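Local coordinates for thioredoxin-like protein (Bacteroides caccae ATCC 43185, PDB 4YOD), which is of unknown function but, with its thioredoxin fold and a CxxC pattern at a helix start, probably acts as a thiol-disulfide oxidoreductase, at residues Asn41-Phe44 with Ala45-Asn48. Sequence-based numbering, arbitrary orientation. Where two conformers were deposited one is given.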
loop_
_atom_site.group_PDB
_atom_site.type_symbol
_atom_site.label_atom_id
_atom_site.label_comp_id
_atom_site.label_asym_id
_atom_site.label_seq_id
_atom_site.Cartn_x
_atom_site.Cartn_y
_atom_site.Cartn_z
ATOM N N ASN A 41 14.518 11.174 22.740
ATOM C CA ASN A 41 14.130 11.659 24.071
ATOM C C ASN A 41 12.927 10.920 24.648
ATOM O O ASN A 41 12.343 11.362 25.635
ATOM C CB ASN A 41 13.872 13.162 24.022
ATOM C CG ASN A 41 15.120 13.931 23.688
ATOM O OD1 ASN A 41 16.247 13.435 23.815
ATOM N ND2 ASN A 41 14.955 15.140 23.233
ATOM N N VAL A 42 12.619 9.763 24.085
ATOM C CA VAL A 42 11.499 8.928 24.515
ATOM C C VAL A 42 12.031 7.694 25.281
ATOM O O VAL A 42 13.038 7.106 24.891
ATOM C CB VAL A 42 10.635 8.548 23.276
ATOM C CG1 VAL A 42 9.595 7.475 23.596
ATOM C CG2 VAL A 42 9.952 9.795 22.695
ATOM N N ASN A 43 11.349 7.334 26.383
ATOM C CA ASN A 43 11.628 6.152 27.201
ATOM C C ASN A 43 10.581 5.125 26.842
ATOM O O ASN A 43 9.433 5.251 27.292
ATOM C CB ASN A 43 11.579 6.505 28.718
ATOM C CG ASN A 43 11.801 5.308 29.639
ATOM O OD1 ASN A 43 12.093 4.189 29.197
ATOM N ND2 ASN A 43 11.694 5.526 30.947
ATOM N N PHE A 44 10.946 4.121 26.009
ATOM C CA PHE A 44 9.982 3.105 25.593
ATOM C C PHE A 44 9.638 2.074 26.704
ATOM O O PHE A 44 8.759 1.241 26.501
ATOM C CB PHE A 44 10.436 2.400 24.325
ATOM C CG PHE A 44 10.292 3.253 23.089
ATOM C CD1 PHE A 44 9.049 3.772 22.720
ATOM C CD2 PHE A 44 11.389 3.528 22.281
ATOM C CE1 PHE A 44 8.908 4.534 21.557
ATOM C CE2 PHE A 44 11.244 4.284 21.112
ATOM C CZ PHE A 44 10.004 4.786 20.760
ATOM N N ALA A 45 10.264 2.172 27.865
ATOM C CA ALA A 45 9.952 1.321 29.018
ATOM C C ALA A 45 8.994 2.051 29.992
ATOM O O ALA A 45 8.630 1.486 31.027
ATOM C CB ALA A 45 11.233 0.926 29.724
ATOM N N ASP A 46 8.573 3.295 29.642
ATOM C CA ASP A 46 7.705 4.172 30.439
ATOM C C ASP A 46 6.178 3.901 30.239
ATOM O O ASP A 46 5.783 3.082 29.407
ATOM C CB ASP A 46 8.025 5.642 30.092
ATOM C CG ASP A 46 7.928 6.658 31.215
ATOM O OD1 ASP A 46 7.314 6.337 32.262
ATOM O OD2 ASP A 46 8.436 7.792 31.037
ATOM N N THR A 47 5.330 4.633 31.003
ATOM C CA THR A 47 3.863 4.508 31.022
ATOM C C THR A 47 3.164 5.546 30.088
ATOM O O THR A 47 1.967 5.806 30.263
ATOM C CB THR A 47 3.360 4.601 32.507
ATOM O OG1 THR A 47 1.956 4.340 32.578
ATOM C CG2 THR A 47 3.679 5.949 33.189
ATOM N N ASN A 48 3.897 6.095 29.077
ATOM C CA ASN A 48 3.391 7.095 28.127
ATOM C C ASN A 48 2.373 6.505 27.116
ATOM O O ASN A 48 1.865 7.231 26.261
ATOM C CB ASN A 48 4.552 7.807 27.385
ATOM C CG ASN A 48 5.435 6.957 26.488
ATOM O OD1 ASN A 48 4.992 6.360 25.505
ATOM N ND2 ASN A 48 6.736 7.007 26.721
#
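Asn43 grips the backbone of Ala45 and Asp46 with both of its carbonyl oxygens. Residues Asn43 to Asp46 form a type I beta turn, closed by Asp46 N bonding to Asn43 O at 3.2 Å. The side chain adds an Asx turn over the same corner. Asn43 CG stands anti to N (chi1 177°), which brings OD1 within 3.0 Å of Ala45 N. That donor sits above the amide plane, 50° out of it, so the bond misses the lone pairs. Ala45 CB packs beside Asn43 OD1 at 3.4 Å. The Asn43 and Asp46 side chains cross at about a right angle, with Asn43 ND2 3.8 Å from Asp46 CB. Thr47 N meets Asp46 OD1 at 2.9 Å, on its anti side. With Asp46 replaced by an alanine, Thr47 N is likely to lose this side-chain acceptor. The Phe44 ring is buried, with Val42 CG1 over one face near the rim, and also touches Thr86 and Val88. The turn lies in the surface loop between helices 27-37 and 53-66; just before it, Val42 O accepts a hydrogen bond from Arg85 NH2. One backbone bond and one to the Asn43 amide oxygen thus span the corner, while Phe44 O is buried without a partner.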